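Local coordinates for protein cryptic loci regulator 2 (Schizosaccharomyces pombe 972h-, PDB 5IKJ) that promotes transcriptional silencing upstream of histone deacetylases, and is required for nucleosome positioning at heterochromatic loci and for silencing by the SHREC complex, at residues R178-H189 / T203-G211; I15-R23 / H189-R199. All blocks are in the same frame, centred on the assembly; numbering follows the deposited sequence.

Interaction 1. Residues R178-H189 / T203-G211. With ZN (zinc ion), chain C.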
loop_
_atom_site.group_PDB
_atom_site.type_symbol
_atom_site.label_atom_id
_atom_site.label_comp_id
_atom_site.label_asym_id
_atom_site.label_seq_id
_atom_site.Cartn_x
_atom_site.Cartn_y
_atom_site.Cartn_z
ATOM N N ARG A 178 -10.695 13.514 30.254
ATOM C CA ARG A 178 -9.278 13.382 30.530
ATOM C C ARG A 178 -8.453 14.166 29.515
ATOM O O ARG A 178 -8.872 14.348 28.369
ATOM C CB ARG A 178 -8.859 11.910 30.497
ATOM C CG ARG A 178 -9.468 11.096 31.619
ATOM C CD ARG A 178 -9.066 9.638 31.548
ATOM N NE ARG A 178 -9.799 8.840 32.525
ATOM C CZ ARG A 178 -9.437 7.630 32.936
ATOM N NH1 ARG A 178 -8.332 7.065 32.465
ATOM N NH2 ARG A 178 -10.176 6.986 33.828
ATOM N N PRO A 179 -7.279 14.643 29.916
ATOM C CA PRO A 179 -6.430 15.396 28.991
ATOM C C PRO A 179 -5.559 14.491 28.139
ATOM O O PRO A 179 -5.241 13.360 28.510
ATOM C CB PRO A 179 -5.565 16.243 29.930
ATOM C CG PRO A 179 -5.429 15.388 31.148
ATOM C CD PRO A 179 -6.727 14.633 31.283
ATOM N N PHE A 180 -5.179 15.009 26.973
ATOM C CA PHE A 180 -4.056 14.468 26.214
ATOM C C PHE A 180 -2.790 15.111 26.769
ATOM O O PHE A 180 -2.586 16.320 26.619
ATOM C CB PHE A 180 -4.198 14.752 24.720
ATOM C CG PHE A 180 -5.283 13.959 24.041
ATOM C CD1 PHE A 180 -5.061 12.651 23.642
ATOM C CD2 PHE A 180 -6.517 14.533 23.777
ATOM C CE1 PHE A 180 -6.053 11.925 23.006
ATOM C CE2 PHE A 180 -7.512 13.811 23.141
ATOM C CZ PHE A 180 -7.281 12.508 22.755
ATOM N N ARG A 181 -1.945 14.312 27.415
ATOM C CA ARG A 181 -0.794 14.845 28.131
ATOM C C ARG A 181 0.411 15.089 27.233
ATOM O O ARG A 181 1.425 15.609 27.711
ATOM C CB ARG A 181 -0.415 13.901 29.274
ATOM C CG ARG A 181 -1.593 13.558 30.169
ATOM C CD ARG A 181 -1.148 12.975 31.492
ATOM N NE ARG A 181 -2.287 12.588 32.319
ATOM C CZ ARG A 181 -2.221 12.344 33.625
ATOM N NH1 ARG A 181 -1.068 12.452 34.270
ATOM N NH2 ARG A 181 -3.316 11.998 34.287
ATOM N N SER A 182 0.326 14.737 25.953
ATOM C CA SER A 182 1.368 15.054 24.991
ATOM C C SER A 182 0.717 15.340 23.647
ATOM O O SER A 182 -0.385 14.864 23.362
ATOM C CB SER A 182 2.384 13.912 24.846
ATOM O OG SER A 182 1.857 12.857 24.061
ATOM N N VAL A 183 1.405 16.136 22.827
ATOM C CA VAL A 183 0.919 16.396 21.475
ATOM C C VAL A 183 0.847 15.101 20.683
ATOM O O VAL A 183 0.021 14.964 19.772
ATOM C CB VAL A 183 1.819 17.435 20.776
ATOM C CG1 VAL A 183 3.242 16.902 20.624
ATOM C CG2 VAL A 183 1.238 17.825 19.425
ATOM N N ASN A 184 1.701 14.131 21.016
ATOM C CA ASN A 184 1.721 12.870 20.284
ATOM C C ASN A 184 0.461 12.054 20.549
ATOM O O ASN A 184 -0.048 11.383 19.645
ATOM C CB ASN A 184 2.970 12.073 20.662
ATOM C CG ASN A 184 4.241 12.894 20.542
ATOM O OD1 ASN A 184 4.736 13.440 21.530
ATOM N ND2 ASN A 184 4.774 12.991 19.329
ATOM N N ASP A 185 -0.057 12.098 21.778
ATOM C CA ASP A 185 -1.276 11.358 22.089
ATOM C C ASP A 185 -2.494 12.008 21.445
ATOM O O ASP A 185 -3.389 11.310 20.954
ATOM C CB ASP A 185 -1.457 11.256 23.604
ATOM C CG ASP A 185 -0.446 10.328 24.252
ATOM O OD1 ASP A 185 0.159 9.504 23.533
ATOM O OD2 ASP A 185 -0.262 10.417 25.484
ATOM N N PHE A 186 -2.549 13.343 21.439
ATOM C CA PHE A 186 -3.661 14.035 20.798
ATOM C C PHE A 186 -3.700 13.773 19.300
ATOM O O PHE A 186 -4.784 13.720 18.710
ATOM C CB PHE A 186 -3.566 15.538 21.055
ATOM C CG PHE A 186 -4.479 16.356 20.186
ATOM C CD1 PHE A 186 -5.853 16.269 20.327
ATOM C CD2 PHE A 186 -3.962 17.211 19.227
ATOM C CE1 PHE A 186 -6.696 17.020 19.529
ATOM C CE2 PHE A 186 -4.801 17.966 18.425
ATOM C CZ PHE A 186 -6.170 17.869 18.578
ATOM N N LEU A 187 -2.535 13.602 18.670
ATOM C CA LEU A 187 -2.487 13.517 17.214
ATOM C C LEU A 187 -3.375 12.398 16.686
ATOM O O LEU A 187 -4.036 12.558 15.653
ATOM C CB LEU A 187 -1.048 13.313 16.743
ATOM C CG LEU A 187 -0.309 14.547 16.229
ATOM C CD1 LEU A 187 1.090 14.153 15.812
ATOM C CD2 LEU A 187 -1.041 15.201 15.058
ATOM N N HIS A 188 -3.400 11.255 17.372
ATOM C CA HIS A 188 -4.215 10.142 16.899
ATOM C C HIS A 188 -5.697 10.494 16.929
ATOM O O HIS A 188 -6.442 10.143 16.008
ATOM C CB HIS A 188 -3.929 8.894 17.732
ATOM C CG HIS A 188 -2.550 8.348 17.534
ATOM N ND1 HIS A 188 -2.210 7.569 16.449
ATOM C CD2 HIS A 188 -1.423 8.477 18.273
ATOM C CE1 HIS A 188 -0.934 7.238 16.531
ATOM N NE2 HIS A 188 -0.433 7.776 17.629
ATOM N N HIS A 189 -6.142 11.194 17.975
ATOM C CA HIS A 189 -7.521 11.667 18.008
ATOM C C HIS A 189 -7.751 12.751 16.962
ATOM O O HIS A 189 -8.793 12.766 16.296
ATOM C CB HIS A 189 -7.868 12.187 19.401
ATOM C CG HIS A 189 -9.337 12.357 19.630
ATOM N ND1 HIS A 189 -10.181 11.293 19.856
ATOM C CD2 HIS A 189 -10.113 13.466 19.660
ATOM C CE1 HIS A 189 -11.414 11.737 20.020
ATOM N NE2 HIS A 189 -11.400 13.053 19.905
ATOM N N THR A 203 -13.245 3.626 15.872
ATOM C CA THR A 203 -12.191 3.548 14.871
ATOM C C THR A 203 -10.983 4.410 15.213
ATOM O O THR A 203 -10.046 4.482 14.414
ATOM C CB THR A 203 -12.733 3.959 13.498
ATOM O OG1 THR A 203 -12.862 5.384 13.435
ATOM C CG2 THR A 203 -14.094 3.322 13.243
ATOM N N CYS A 204 -10.980 5.061 16.374
ATOM C CA CYS A 204 -9.866 5.907 16.781
ATOM C C CYS A 204 -8.824 5.088 17.529
ATOM O O CYS A 204 -9.161 4.224 18.342
ATOM C CB CYS A 204 -10.357 7.056 17.664
ATOM S SG CYS A 204 -9.082 8.279 18.071
ATOM N N CYS A 205 -7.552 5.371 17.252
ATOM C CA CYS A 205 -6.442 4.679 17.893
ATOM C C CYS A 205 -5.907 5.410 19.117
ATOM O O CYS A 205 -4.985 4.904 19.764
ATOM C CB CYS A 205 -5.294 4.480 16.897
ATOM S SG CYS A 205 -5.761 3.685 15.346
ATOM N N CYS A 206 -6.455 6.575 19.455
ATOM C CA CYS A 206 -5.874 7.383 20.514
ATOM C C CYS A 206 -6.084 6.720 21.873
ATOM O O CYS A 206 -6.933 5.841 22.045
ATOM C CB CYS A 206 -6.476 8.789 20.514
ATOM S SG CYS A 206 -7.888 9.008 21.621
ATOM N N VAL A 207 -5.301 7.172 22.855
ATOM C CA VAL A 207 -5.269 6.504 24.152
ATOM C C VAL A 207 -6.594 6.665 24.883
ATOM O O VAL A 207 -7.004 5.777 25.639
ATOM C CB VAL A 207 -4.104 7.041 25.008
ATOM C CG1 VAL A 207 -3.874 6.135 26.213
ATOM C CG2 VAL A 207 -2.825 7.164 24.187
ATOM N N LEU A 208 -7.287 7.787 24.678
ATOM C CA LEU A 208 -8.488 8.067 25.456
ATOM C C LEU A 208 -9.717 7.358 24.902
ATOM O O LEU A 208 -10.665 7.102 25.652
ATOM C CB LEU A 208 -8.726 9.577 25.519
ATOM C CG LEU A 208 -7.621 10.398 26.195
ATOM C CD1 LEU A 208 -7.994 11.872 26.221
ATOM C CD2 LEU A 208 -7.333 9.904 27.607
ATOM N N CYS A 209 -9.726 7.031 23.611
ATOM C CA CYS A 209 -10.812 6.245 23.039
ATOM C C CYS A 209 -10.540 4.750 23.091
ATOM O O CYS A 209 -11.488 3.959 23.147
ATOM C CB CYS A 209 -11.058 6.653 21.582
ATOM S SG CYS A 209 -11.352 8.419 21.332
ATOM N N SER A 210 -9.267 4.345 23.081
ATOM C CA SER A 210 -8.902 2.941 22.967
ATOM C C SER A 210 -8.309 2.347 24.236
ATOM O O SER A 210 -8.300 1.120 24.373
ATOM C CB SER A 210 -7.897 2.751 21.821
ATOM O OG SER A 210 -8.485 3.072 20.573
ATOM N N GLY A 211 -7.819 3.170 25.158
ATOM C CA GLY A 211 -7.169 2.661 26.350
ATOM C C GLY A 211 -6.090 1.640 26.048
ATOM O O GLY A 211 -5.105 1.952 25.373
HETATM ZN ZN ZN C . -9.607 9.275 19.995
HETATM O O HOH W 1 -7.120 7.404 15.228
#
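The ring of Phe180 is sandwiched: Leu208 CD1 sits over the centre of one face, 3.6 Å from the centroid in a CH-pi contact, and Phe186 CA, from its own segment, lies nearer the rim of the other. At the ring edge, in plane, comes Cys206 SG, a sulfur-aromatic contact 3.7 Å from CE1 of Phe180. The second flat group, the imidazole of His189, carries Cys209 SG at its edge, while the sulfurs of Cys204 and Cys206 approach it obliquely.

These three thiolates and His189 form a zinc site of three cysteines and one histidine. The metal lies 2.1 Å from His189 ND1 and 2.2 Å from Cys204 SG, with the sulfurs of Cys206 and Cys209 slightly farther. His189 reaches the metal from the middle of helix 183-195 with CG anti to its backbone N (chi1 -165°); its NE2 goes to Asp21.

A water joins His188 O to Cys205 N, the donor for one and the acceptor for the other. Two coordinating sulfurs also accept backbone hydrogen bonds. Cys206 N donates to Cys204 SG, and Cys209 N reaches Cys206 SG at 3.4 Å, an N-cap bond for helix 207-210. The two N-H···S bonds would be expected to spread the negative charge of the thiolates, consistent with a structural zinc site that fastens the Cys-rich segment to helix 183-195.

Interaction 2. Residues I15-R23 / H189-R199. With ZN (zinc ion), chain C.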
loop_
_atom_site.group_PDB
_atom_site.type_symbol
_atom_site.label_atom_id
_atom_site.label_comp_id
_atom_site.label_asym_id
_atom_site.label_seq_id
_atom_site.Cartn_x
_atom_site.Cartn_y
_atom_site.Cartn_z
ATOM N N ILE A 15 -4.618 24.676 8.416
ATOM C CA ILE A 15 -5.580 23.580 8.489
ATOM C C ILE A 15 -6.623 23.894 9.550
ATOM O O ILE A 15 -6.293 24.374 10.642
ATOM C CB ILE A 15 -4.868 22.245 8.791
ATOM C CG1 ILE A 15 -3.972 21.841 7.616
ATOM C CG2 ILE A 15 -5.880 21.139 9.082
ATOM C CD1 ILE A 15 -3.001 20.724 7.941
ATOM N N THR A 16 -7.887 23.617 9.231
ATOM C CA THR A 16 -8.990 23.761 10.170
ATOM C C THR A 16 -9.803 22.474 10.195
ATOM O O THR A 16 -9.943 21.788 9.179
ATOM C CB THR A 16 -9.908 24.938 9.800
ATOM O OG1 THR A 16 -9.119 26.109 9.559
ATOM C CG2 THR A 16 -10.901 25.225 10.921
ATOM N N CYS A 17 -10.337 22.150 11.370
ATOM C CA CYS A 17 -11.175 20.969 11.527
ATOM C C CYS A 17 -12.614 21.294 11.150
ATOM O O CYS A 17 -13.169 22.303 11.596
ATOM C CB CYS A 17 -11.115 20.455 12.964
ATOM S SG CYS A 17 -9.558 19.667 13.401
ATOM N N VAL A 18 -13.219 20.433 10.330
ATOM C CA VAL A 18 -14.609 20.634 9.934
ATOM C C VAL A 18 -15.539 20.422 11.122
ATOM O O VAL A 18 -16.516 21.160 11.300
ATOM C CB VAL A 18 -14.962 19.704 8.758
ATOM C CG1 VAL A 18 -16.467 19.677 8.512
ATOM C CG2 VAL A 18 -14.232 20.151 7.500
ATOM N N TRP A 19 -15.263 19.413 11.947
ATOM C CA TRP A 19 -16.102 19.106 13.095
ATOM C C TRP A 19 -15.217 18.742 14.281
ATOM O O TRP A 19 -14.035 18.424 14.128
ATOM C CB TRP A 19 -17.081 17.963 12.791
ATOM C CG TRP A 19 -16.520 16.599 13.041
ATOM C CD1 TRP A 19 -15.659 15.904 12.242
ATOM C CD2 TRP A 19 -16.792 15.755 14.168
ATOM N NE1 TRP A 19 -15.373 14.682 12.805
ATOM C CE2 TRP A 19 -16.056 14.567 13.987
ATOM C CE3 TRP A 19 -17.582 15.892 15.312
ATOM C CZ2 TRP A 19 -16.090 13.522 14.908
ATOM C CZ3 TRP A 19 -17.613 14.853 16.225
ATOM C CH2 TRP A 19 -16.872 13.685 16.017
ATOM N N SER A 20 -15.812 18.787 15.472
ATOM C CA SER A 20 -15.082 18.534 16.705
ATOM C C SER A 20 -16.019 17.926 17.737
ATOM O O SER A 20 -17.164 18.360 17.881
ATOM C CB SER A 20 -14.463 19.823 17.260
ATOM O OG SER A 20 -14.095 19.665 18.619
ATOM N N ASP A 21 -15.520 16.918 18.451
ATOM C CA ASP A 21 -16.232 16.319 19.571
ATOM C C ASP A 21 -15.896 16.989 20.898
ATOM O O ASP A 21 -16.333 16.510 21.950
ATOM C CB ASP A 21 -15.910 14.823 19.656
ATOM C CG ASP A 21 -14.472 14.558 20.060
ATOM O OD1 ASP A 21 -13.609 15.429 19.811
ATOM O OD2 ASP A 21 -14.201 13.481 20.628
ATOM N N GLY A 22 -15.139 18.084 20.870
ATOM C CA GLY A 22 -14.704 18.706 22.106
ATOM C C GLY A 22 -15.869 19.180 22.951
ATOM O O GLY A 22 -16.915 19.588 22.442
ATOM N N ARG A 23 -15.678 19.123 24.269
ATOM C CA ARG A 23 -16.675 19.573 25.231
ATOM C C ARG A 23 -16.026 20.591 26.156
ATOM O O ARG A 23 -15.076 20.264 26.875
ATOM C CB ARG A 23 -17.246 18.400 26.033
ATOM C CG ARG A 23 -17.944 17.361 25.172
ATOM C CD ARG A 23 -18.893 16.483 25.977
ATOM N NE ARG A 23 -20.287 16.892 25.805
ATOM C CZ ARG A 23 -21.068 17.403 26.756
ATOM N NH1 ARG A 23 -20.623 17.576 27.994
ATOM N NH2 ARG A 23 -22.318 17.737 26.465
ATOM N N HIS A 189 -6.142 11.194 17.975
ATOM C CA HIS A 189 -7.521 11.667 18.008
ATOM C C HIS A 189 -7.751 12.751 16.962
ATOM O O HIS A 189 -8.793 12.766 16.296
ATOM C CB HIS A 189 -7.868 12.187 19.401
ATOM C CG HIS A 189 -9.337 12.357 19.630
ATOM N ND1 HIS A 189 -10.181 11.293 19.856
ATOM C CD2 HIS A 189 -10.113 13.466 19.660
ATOM C CE1 HIS A 189 -11.414 11.737 20.020
ATOM N NE2 HIS A 189 -11.400 13.053 19.905
ATOM N N LEU A 190 -6.793 13.668 16.806
ATOM C CA LEU A 190 -6.899 14.675 15.756
ATOM C C LEU A 190 -7.067 14.023 14.391
ATOM O O LEU A 190 -7.903 14.450 13.586
ATOM C CB LEU A 190 -5.662 15.574 15.763
ATOM C CG LEU A 190 -5.617 16.652 14.674
ATOM C CD1 LEU A 190 -6.767 17.633 14.837
ATOM C CD2 LEU A 190 -4.283 17.383 14.682
ATOM N N TYR A 191 -6.272 12.989 14.112
ATOM C CA TYR A 191 -6.344 12.315 12.822
ATOM C C TYR A 191 -7.690 11.623 12.636
ATOM O O TYR A 191 -8.216 11.566 11.519
ATOM C CB TYR A 191 -5.194 11.317 12.708
ATOM C CG TYR A 191 -5.199 10.495 11.443
ATOM C CD1 TYR A 191 -4.726 11.020 10.248
ATOM C CD2 TYR A 191 -5.659 9.186 11.450
ATOM C CE1 TYR A 191 -4.722 10.266 9.092
ATOM C CE2 TYR A 191 -5.658 8.425 10.300
ATOM C CZ TYR A 191 -5.189 8.969 9.124
ATOM O OH TYR A 191 -5.189 8.213 7.975
ATOM N N TRP A 192 -8.262 11.092 13.719
ATOM C CA TRP A 192 -9.586 10.486 13.639
ATOM C C TRP A 192 -10.657 11.531 13.354
ATOM O O TRP A 192 -11.624 11.257 12.635
ATOM C CB TRP A 192 -9.894 9.746 14.940
ATOM C CG TRP A 192 -11.301 9.248 15.039
ATOM C CD1 TRP A 192 -11.810 8.112 14.483
ATOM C CD2 TRP A 192 -12.383 9.866 15.748
ATOM N NE1 TRP A 192 -13.142 7.986 14.796
ATOM C CE2 TRP A 192 -13.517 9.051 15.572
ATOM C CE3 TRP A 192 -12.502 11.033 16.511
ATOM C CZ2 TRP A 192 -14.756 9.362 16.130
ATOM C CZ3 TRP A 192 -13.732 11.341 17.064
ATOM C CH2 TRP A 192 -14.842 10.508 16.871
ATOM N N LEU A 193 -10.502 12.737 13.908
ATOM C CA LEU A 193 -11.508 13.777 13.716
ATOM C C LEU A 193 -11.623 14.177 12.252
ATOM O O LEU A 193 -12.722 14.465 11.766
ATOM C CB LEU A 193 -11.174 14.997 14.574
ATOM C CG LEU A 193 -11.554 14.924 16.054
ATOM C CD1 LEU A 193 -10.989 16.126 16.796
ATOM C CD2 LEU A 193 -13.066 14.852 16.227
ATOM N N ILE A 194 -10.503 14.202 11.529
ATOM C CA ILE A 194 -10.526 14.636 10.138
ATOM C C ILE A 194 -10.689 13.482 9.154
ATOM O O ILE A 194 -11.017 13.725 7.983
ATOM C CB ILE A 194 -9.254 15.426 9.784
ATOM C CG1 ILE A 194 -8.021 14.542 9.907
ATOM C CG2 ILE A 194 -9.116 16.656 10.669
ATOM C CD1 ILE A 194 -7.558 13.963 8.604
ATOM N N SER A 195 -10.472 12.239 9.586
ATOM C CA SER A 195 -10.494 11.088 8.689
ATOM C C SER A 195 -11.791 10.290 8.767
ATOM O O SER A 195 -12.381 9.972 7.730
ATOM C CB SER A 195 -9.304 10.167 8.983
ATOM O OG SER A 195 -8.103 10.708 8.461
ATOM N N ASP A 196 -12.249 9.953 9.969
ATOM C CA ASP A 196 -13.421 9.090 10.119
ATOM C C ASP A 196 -14.669 9.887 9.761
ATOM O O ASP A 196 -15.157 10.696 10.550
ATOM C CB ASP A 196 -13.503 8.538 11.538
ATOM C CG ASP A 196 -14.618 7.517 11.704
ATOM O OD1 ASP A 196 -15.261 7.165 10.692
ATOM O OD2 ASP A 196 -14.844 7.061 12.844
ATOM N N LEU A 197 -15.190 9.653 8.554
ATOM C CA LEU A 197 -16.361 10.382 8.086
ATOM C C LEU A 197 -17.638 9.949 8.794
ATOM O O LEU A 197 -18.614 10.707 8.801
ATOM C CB LEU A 197 -16.510 10.200 6.576
ATOM C CG LEU A 197 -15.323 10.716 5.758
ATOM C CD1 LEU A 197 -15.380 10.205 4.327
ATOM C CD2 LEU A 197 -15.281 12.237 5.781
ATOM N N THR A 198 -17.654 8.761 9.392
ATOM C CA THR A 198 -18.809 8.291 10.147
ATOM C C THR A 198 -18.784 8.746 11.600
ATOM O O THR A 198 -19.757 8.512 12.324
ATOM C CB THR A 198 -18.893 6.761 10.095
ATOM O OG1 THR A 198 -17.775 6.192 10.787
ATOM C CG2 THR A 198 -18.900 6.272 8.652
ATOM N N ARG A 199 -17.701 9.388 12.040
ATOM C CA ARG A 199 -17.588 9.878 13.413
ATOM C C ARG A 199 -17.844 8.754 14.414
ATOM O O ARG A 199 -18.427 8.958 15.481
ATOM C CB ARG A 199 -18.536 11.056 13.645
ATOM C CG ARG A 199 -18.426 12.111 12.556
ATOM C CD ARG A 199 -19.192 13.385 12.871
ATOM N NE ARG A 199 -19.067 14.339 11.772
ATOM C CZ ARG A 199 -19.537 15.582 11.786
ATOM N NH1 ARG A 199 -20.173 16.050 12.853
ATOM N NH2 ARG A 199 -19.367 16.362 10.728
HETATM ZN ZN ZN C . -9.607 9.275 19.995
#
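Both carboxylate oxygens of Asp21 face His189 NE2: the shorter bond, to OD2, is 2.9 Å long, and the one to OD1 is weak. This His-carboxylate pair is a second-shell contact of the zinc site, since the other ring nitrogen of the same histidine, ND1, binds the metal. OD2 uses its syn side, with the donor 27° out of the carboxylate plane, yet the oxygen stays close to the imidazole plane. OD1 also accepts from Tyr151 OH. The carboxylate is thus held from two directions, and it would be expected to fix the ring's rotation and make the histidine more electron-rich.

Beside it, Trp19 is packed on both faces. Leu193 CD2 lies over the rim of one, 3.6 Å from Trp19 CZ2. Against the opposite face runs the extended chain of Arg199: its CD stands over the six-membered ring, 3.5 Å from the centroid, and its guanidinium lies flat over the five-membered ring, with planes 10° apart and CZ 3.4 Å from Trp19 CG, a stacked cation-pi contact. With CG placed between backbone N and carbonyl carbon (chi1 87°), the indole turns toward the end of helix 183-195, where NE1 makes a weak bond to Leu193 O. Trp192 meets the indole obliquely, its CH2 3.8 Å from Trp19 CZ2.

Arg199 comes from a type I turn, 196-199, that follows the helix; within it Asp196 OD1 accepts from Thr198 N in an Asx turn. Before the tryptophan, strand 14-17 pairs antiparallel, through Ile15 and Thr16, with a strand of another protein chain, so the sheet runs on across the interface, and on the helix side Cys17 SG rests 3.7 Å from Leu190 CD1.

In the fold
From the N terminus, strand 14-17 and the loop after it come first, and interaction 2 brings 15-23 back against helix 183-195 and its following turn, closing a loop of 165 intervening residues. Interaction 1 is far more local: only 13 residues separate 178-189 from 203-211. The two do not nest but cross, because 15-23 precedes both segments of interaction 1 while 189-199, sharing His189 with the first, runs on between them. Their centres lie about 12 Å apart. A further tie joins the turn after the helix to the Cys-rich loop, where Asp196 OD2 and Thr203 OG1 are 2.7 Å apart, probably hydrogen-bonded. Helix 183-195 thereby connects the N-terminal strand with the zinc-binding loop that leads to helix 214-237.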